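Local coordinates for protein glyceraldehyde-3-phosphate dehydrogenase (Sulfolobus solfataricus, PDB 1B7G) that oxidises and phosphorylates D-glyceraldehyde 3-phosphate to 1,3-bisphosphoglycerate in glycolysis, working with either NADP or NAD but strongly preferring NADP, at residues Lys176-Asn180 with Ser181-Asp185; Tyr296-Gln300 with Glu301-Val305. The protein carries 1 engineered substitution. All blocks are in the same frame, centred on the assembly; numbering follows the deposited sequence.

Contact 1: residues Lys176-Asn180 with Ser181-Asp185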
ATOM      1  N   LYS A 176       8.328   2.875  16.741  1.00 27.20           N
ATOM      2  CA  LYS A 176       8.309   1.606  17.477  1.00 31.19           C
ATOM      3  C   LYS A 176       9.281   0.609  16.880  1.00 30.05           C
ATOM      4  O   LYS A 176       9.513   0.686  15.699  1.00 28.03           O
ATOM      5  CB  LYS A 176       6.908   0.948  17.423  1.00 31.49           C
ATOM      6  CG  LYS A 176       5.934   1.618  18.403  1.00 36.23           C
ATOM      7  CD  LYS A 176       4.545   1.030  18.207  1.00 54.36           C
ATOM      8  CE  LYS A 176       3.508   1.748  19.047  1.00 64.89           C
ATOM      9  NZ  LYS A 176       2.224   0.985  19.124  1.00 69.58           N
ATOM     10  N   GLY A 177       9.872  -0.229  17.738  1.00 27.95           N
ATOM     11  CA  GLY A 177      10.781  -1.250  17.206  1.00 23.48           C
ATOM     12  C   GLY A 177      10.081  -2.606  17.517  1.00 27.66           C
ATOM     13  O   GLY A 177       8.878  -2.651  17.790  1.00 26.73           O
ATOM     14  N   PRO A 178      10.886  -3.627  17.474  1.00 23.32           N
ATOM     15  CA  PRO A 178      12.304  -3.508  17.203  1.00 25.29           C
ATOM     16  C   PRO A 178      12.709  -3.484  15.746  1.00 27.09           C
ATOM     17  O   PRO A 178      12.065  -4.015  14.851  1.00 24.91           O
ATOM     18  CB  PRO A 178      12.880  -4.736  17.894  1.00 25.45           C
ATOM     19  CG  PRO A 178      11.806  -5.761  17.755  1.00 29.52           C
ATOM     20  CD  PRO A 178      10.483  -5.038  17.785  1.00 25.12           C
ATOM     21  N   ILE A 179      13.851  -2.821  15.509  1.00 24.56           N
ATOM     22  CA  ILE A 179      14.455  -2.683  14.202  1.00 24.31           C
ATOM     23  C   ILE A 179      15.086  -4.027  13.779  1.00 26.33           C
ATOM     24  O   ILE A 179      15.002  -4.458  12.637  1.00 25.44           O
ATOM     25  CB  ILE A 179      15.610  -1.679  14.156  1.00 21.22           C
ATOM     26  CG1 ILE A 179      15.246  -0.225  14.506  1.00 39.14           C
ATOM     27  CG2 ILE A 179      16.187  -1.614  12.718  1.00 22.57           C
ATOM     28  CD1 ILE A 179      16.430   0.719  14.546  1.00 53.11           C
ATOM     29  N   ASN A 180      15.753  -4.647  14.758  1.00 27.95           N
ATOM     30  CA  ASN A 180      16.469  -5.888  14.392  1.00 29.64           C
ATOM     31  C   ASN A 180      16.606  -6.789  15.610  1.00 28.32           C
ATOM     32  O   ASN A 180      17.658  -6.899  16.241  1.00 26.41           O
ATOM     33  CB  ASN A 180      17.873  -5.528  13.833  1.00 29.19           C
ATOM     34  CG  ASN A 180      18.639  -6.811  13.530  1.00 38.29           C
ATOM     35  OD1 ASN A 180      18.049  -7.899  13.423  1.00 33.46           O
ATOM     36  ND2 ASN A 180      19.947  -6.793  13.435  1.00 25.79           N
ATOM     37  N   SER A 181      15.529  -7.434  16.009  1.00 25.13           N
ATOM     38  CA  SER A 181      15.561  -8.366  17.149  1.00 27.49           C
ATOM     39  C   SER A 181      14.349  -9.287  17.000  1.00 26.55           C
ATOM     40  O   SER A 181      13.361  -8.854  16.407  1.00 25.98           O
ATOM     41  CB  SER A 181      15.330  -7.647  18.487  1.00 21.05           C
ATOM     42  OG  SER A 181      15.653  -8.496  19.610  1.00 23.73           O
ATOM     43  N   LEU A 182      14.435 -10.408  17.697  1.00 22.23           N
ATOM     44  CA  LEU A 182      13.240 -11.234  17.899  1.00 21.54           C
ATOM     45  C   LEU A 182      12.932 -10.989  19.360  1.00 25.05           C
ATOM     46  O   LEU A 182      13.903 -10.799  20.137  1.00 25.21           O
ATOM     47  CB  LEU A 182      13.460 -12.697  17.561  1.00 21.71           C
ATOM     48  CG  LEU A 182      13.747 -13.047  16.115  1.00 24.58           C
ATOM     49  CD1 LEU A 182      13.933 -14.564  16.007  1.00 17.92           C
ATOM     50  CD2 LEU A 182      12.540 -12.563  15.255  1.00 15.65           C
ATOM     51  N   VAL A 183      11.665 -10.821  19.714  1.00 19.84           N
ATOM     52  CA  VAL A 183      11.335 -10.433  21.091  1.00 19.05           C
ATOM     53  C   VAL A 183      10.208 -11.344  21.619  1.00 24.90           C
ATOM     54  O   VAL A 183       9.068 -11.150  21.190  1.00 24.92           O
ATOM     55  CB  VAL A 183      10.944  -8.952  21.173  1.00 22.13           C
ATOM     56  CG1 VAL A 183      10.783  -8.522  22.635  1.00 24.04           C
ATOM     57  CG2 VAL A 183      11.877  -7.902  20.501  1.00 21.35           C
ATOM     58  N   PRO A 184      10.505 -12.291  22.489  1.00 21.42           N
ATOM     59  CA  PRO A 184       9.456 -13.132  23.071  1.00 21.86           C
ATOM     60  C   PRO A 184       8.285 -12.250  23.452  1.00 26.87           C
ATOM     61  O   PRO A 184       8.430 -11.192  24.106  1.00 20.90           O
ATOM     62  CB  PRO A 184      10.171 -13.833  24.215  1.00 28.03           C
ATOM     63  CG  PRO A 184      11.614 -13.927  23.725  1.00 26.46           C
ATOM     64  CD  PRO A 184      11.849 -12.581  23.055  1.00 24.32           C
ATOM     65  N   ASP A 185       7.054 -12.666  23.080  1.00 24.28           N
ATOM     66  CA  ASP A 185       5.918 -11.761  23.390  1.00 28.91           C
ATOM     67  C   ASP A 185       4.680 -12.464  23.872  1.00 24.99           C
ATOM     68  O   ASP A 185       3.691 -12.610  23.131  1.00 23.72           O
ATOM     69  CB  ASP A 185       5.646 -10.986  22.081  1.00 19.77           C
ATOM     70  CG  ASP A 185       4.590  -9.893  22.269  1.00 30.56           C
ATOM     71  OD1 ASP A 185       4.479  -9.301  23.335  1.00 29.93           O
ATOM     72  OD2 ASP A 185       3.833  -9.678  21.306  1.00 27.43           O
TER
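S181, whose CB rests against the ring of P178, turns its hydroxyl forward along the chain, and S181 OG donates a hydrogen bond to L182 O at 2.9 Å. With OG anti to the backbone N, beside the residue's own carbonyl carbon, the hydroxyl can reach the next carbonyl. It arrives well above that carbonyl plane, 50° out of it, and so not on a lone pair. The motif is a surface turn in the catalytic domain of the dehydrogenase, in a loop that probably corresponds to the S-loop of the family. It carries the chain into 183-184, an outermost strand, within this chain, of the mixed sheet, which pairs with strand 205-213 through V183 and I212.

The example has a cis proline in the turn: the G177-P178 peptide is cis, and the P178 ring faces the incoming strand. P178 CB meets S181 CB at 3.9 Å, while P178 CG lies 3.7 Å from S181 O. The proline also packs on I212 of strand 205-213 and on the loop residue A168. N180, at the far bend, packs on N180 of the second subunit. Beyond the strand, D185 forms a salt bridge with R166 of the phosphate site. V183 has CG1 anti to the backbone N (chi1 -173°), a rotation that presses its other methyl, V183 CG2, tightly against P178 CG at 3.5 Å.

Contact 2: residues Tyr296-Gln300 with Glu301-Val305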
ATOM      1  N   TYR A 296      -0.288 -19.818   8.148  1.00 19.15           N
ATOM      2  CA  TYR A 296      -1.060 -18.782   7.450  1.00 21.90           C
ATOM      3  C   TYR A 296      -0.566 -17.405   7.830  1.00 22.90           C
ATOM      4  O   TYR A 296       0.061 -17.193   8.897  1.00 21.76           O
ATOM      5  CB  TYR A 296      -2.577 -19.010   7.700  1.00 21.90           C
ATOM      6  CG  TYR A 296      -3.039 -19.073   9.132  1.00 18.92           C
ATOM      7  CD1 TYR A 296      -3.196 -17.904   9.891  1.00 15.85           C
ATOM      8  CD2 TYR A 296      -3.362 -20.262   9.739  1.00 21.12           C
ATOM      9  CE1 TYR A 296      -3.633 -17.975  11.198  1.00 20.31           C
ATOM     10  CE2 TYR A 296      -3.826 -20.337  11.039  1.00 23.81           C
ATOM     11  CZ  TYR A 296      -3.933 -19.190  11.778  1.00 25.98           C
ATOM     12  OH  TYR A 296      -4.336 -19.258  13.085  1.00 25.57           O
ATOM     13  N   ALA A 297      -0.873 -16.443   6.936  1.00 19.08           N
ATOM     14  CA  ALA A 297      -0.598 -15.045   7.228  1.00 20.45           C
ATOM     15  C   ALA A 297      -1.842 -14.321   7.713  1.00 24.57           C
ATOM     16  O   ALA A 297      -2.979 -14.697   7.346  1.00 27.43           O
ATOM     17  CB  ALA A 297      -0.025 -14.309   6.001  1.00 16.00           C
ATOM     18  N   VAL A 298      -1.688 -13.273   8.506  1.00 18.69           N
ATOM     19  CA  VAL A 298      -2.811 -12.478   8.993  1.00 20.31           C
ATOM     20  C   VAL A 298      -2.521 -10.985   8.750  1.00 28.45           C
ATOM     21  O   VAL A 298      -1.500 -10.486   9.206  1.00 20.07           O
ATOM     22  CB  VAL A 298      -3.054 -12.677  10.490  1.00 24.83           C
ATOM     23  CG1 VAL A 298      -4.196 -11.830  11.016  1.00 25.98           C
ATOM     24  CG2 VAL A 298      -3.320 -14.171  10.837  1.00 16.76           C
ATOM     25  N   HIS A 299      -3.376 -10.306   7.996  1.00 21.01           N
ATOM     26  CA  HIS A 299      -3.205  -8.858   7.804  1.00 24.68           C
ATOM     27  C   HIS A 299      -3.892  -8.149   8.948  1.00 26.56           C
ATOM     28  O   HIS A 299      -5.133  -7.959   8.948  1.00 24.61           O
ATOM     29  CB  HIS A 299      -3.710  -8.369   6.446  1.00 25.75           C
ATOM     30  CG  HIS A 299      -3.481  -6.876   6.279  1.00 31.00           C
ATOM     31  ND1 HIS A 299      -4.412  -6.037   5.726  1.00 30.14           N
ATOM     32  CD2 HIS A 299      -2.453  -6.087   6.633  1.00 25.97           C
ATOM     33  CE1 HIS A 299      -3.979  -4.796   5.744  1.00 25.14           C
ATOM     34  NE2 HIS A 299      -2.760  -4.802   6.274  1.00 31.20           N
ATOM     35  N   GLN A 300      -3.099  -7.706   9.916  1.00 21.71           N
ATOM     36  CA  GLN A 300      -3.625  -7.190  11.162  1.00 26.58           C
ATOM     37  C   GLN A 300      -4.356  -5.862  11.007  1.00 27.08           C
ATOM     38  O   GLN A 300      -5.162  -5.546  11.879  1.00 21.66           O
ATOM     39  CB  GLN A 300      -2.612  -7.014  12.297  1.00 26.31           C
ATOM     40  CG  GLN A 300      -1.555  -5.942  12.029  1.00 20.31           C
ATOM     41  CD  GLN A 300      -0.653  -6.262  10.878  1.00 24.19           C
ATOM     42  OE1 GLN A 300      -0.406  -7.424  10.488  1.00 21.78           O
ATOM     43  NE2 GLN A 300      -0.100  -5.231  10.232  1.00 26.56           N
ATOM     44  N   GLU A 301      -4.049  -5.105   9.957  1.00 25.41           N
ATOM     45  CA  GLU A 301      -4.782  -3.826   9.861  1.00 30.93           C
ATOM     46  C   GLU A 301      -6.267  -4.014   9.522  1.00 24.24           C
ATOM     47  O   GLU A 301      -7.051  -3.101   9.802  1.00 25.02           O
ATOM     48  CB  GLU A 301      -4.116  -2.962   8.791  1.00 22.86           C
ATOM     49  CG  GLU A 301      -2.668  -2.556   9.202  1.00 25.17           C
ATOM     50  CD  GLU A 301      -2.058  -1.788   8.000  1.00 24.85           C
ATOM     51  OE1 GLU A 301      -1.852  -2.413   6.943  1.00 27.95           O
ATOM     52  OE2 GLU A 301      -1.857  -0.583   8.130  1.00 28.84           O
ATOM     53  N   SER A 302      -6.618  -5.115   8.907  1.00 27.60           N
ATOM     54  CA  SER A 302      -7.986  -5.292   8.424  1.00 27.16           C
ATOM     55  C   SER A 302      -8.760  -6.520   8.830  1.00 29.74           C
ATOM     56  O   SER A 302      -9.983  -6.524   8.546  1.00 22.17           O
ATOM     57  CB  SER A 302      -7.910  -5.269   6.890  1.00 26.16           C
ATOM     58  OG  SER A 302      -7.279  -6.379   6.332  1.00 27.38           O
ATOM     59  N   ILE A 303      -8.173  -7.592   9.324  1.00 21.47           N
ATOM     60  CA  ILE A 303      -8.925  -8.799   9.610  1.00 22.66           C
ATOM     61  C   ILE A 303     -10.160  -8.601  10.469  1.00 19.55           C
ATOM     62  O   ILE A 303     -11.200  -9.195  10.126  1.00 25.17           O
ATOM     63  CB  ILE A 303      -8.035  -9.926  10.201  1.00 18.15           C
ATOM     64  CG1 ILE A 303      -8.925 -11.157  10.455  1.00 20.27           C
ATOM     65  CG2 ILE A 303      -7.319  -9.412  11.463  1.00 17.74           C
ATOM     66  CD1 ILE A 303      -8.114 -12.458  10.653  1.00 24.87           C
ATOM     67  N   VAL A 304     -10.160  -7.689  11.436  1.00 21.99           N
ATOM     68  CA  VAL A 304     -11.328  -7.535  12.290  1.00 26.59           C
ATOM     69  C   VAL A 304     -12.395  -6.596  11.730  1.00 28.27           C
ATOM     70  O   VAL A 304     -13.461  -6.474  12.365  1.00 21.82           O
ATOM     71  CB  VAL A 304     -11.035  -7.170  13.743  1.00 26.28           C
ATOM     72  CG1 VAL A 304     -10.192  -8.254  14.420  1.00 28.98           C
ATOM     73  CG2 VAL A 304     -10.395  -5.809  13.946  1.00 23.90           C
ATOM     74  N   VAL A 305     -12.151  -5.919  10.639  1.00 23.38           N
ATOM     75  CA  VAL A 305     -13.157  -5.010  10.067  1.00 25.29           C
ATOM     76  C   VAL A 305     -14.485  -5.663   9.788  1.00 22.46           C
ATOM     77  O   VAL A 305     -15.474  -5.220  10.409  1.00 28.52           O
ATOM     78  CB  VAL A 305     -12.542  -4.278   8.855  1.00 26.24           C
ATOM     79  CG1 VAL A 305     -13.539  -3.385   8.125  1.00 25.50           C
ATOM     80  CG2 VAL A 305     -11.393  -3.418   9.422  1.00 19.09           C
TER
HETATM   81  O   HOH W   1      -7.939  -5.649  12.019  1.00 43.46           O
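The junction between strand 291-298 and helix 304-315, beside the catalytic site, is a tight turn in which H299 is bonded through both its backbone and its ring. Its carbonyl oxygen takes two bonds: S302 N reaches H299 O at 3.2 Å from above the carbonyl plane, closing a type I turn, and I303 N reaches H299 O at 3.1 Å almost straight in line with the C=O. The imidazole is held at both nitrogens. H299 ND1 and S302 OG are hydrogen-bonded at 3.0 Å, with I275 N as a further partner of ND1, and H299 NE2 donates to E301 OE1 at 2.6 Å with an angle of 152° at the hydrogen.

This His-carboxylate bond shows how geometry fixes a ring. OE1 lies close to the imidazole plane and accepts on its anti lone pair, although the carboxylate itself stands nearly upright to the ring, their planes 83° apart. The bonds at ND1 and NE2 together oppose rotation of the imidazole, over one face of which lie E301 N and S302 N. The other carboxylate oxygen, OE2, forms a salt bridge with R266 of the second subunit.

Q300, a probable NAD-binding residue, lies against H219 of the catalytic site. A first torsion of 66° and a bend at chi2 bring its amide alongside the E301 carboxylate, while NE2 bonds D170 and L217 O. On the apolar side, V298 CG1 packs on I303 CG2 at 4.0 Å, and I303 also touches C139, the presumed nucleophile. A water bridges two backbone groups of the junction, donating to Q300 O at 2.8 Å and accepting from V304 N at 3.1 Å.

Contacts 1 and 2 are both local turns at strand ends of the same mixed sheet, contact 1 at a strand outermost within this chain and contact 2 at an inner one, yet they differ sharply in burial. Their centres are 20 Å apart and they do not touch. Contact 1 lies on the surface; across its two halves it has no hydrogen bond and rests mainly on the packing of a cis proline. Contact 2 is buried, its centre about 6 Å from the centre of the chain, and hydrogen bonds to a carbonyl, an imidazole and a water hold the turn. Each reaches the second subunit, contact 1 by packing and contact 2 by a charged pair.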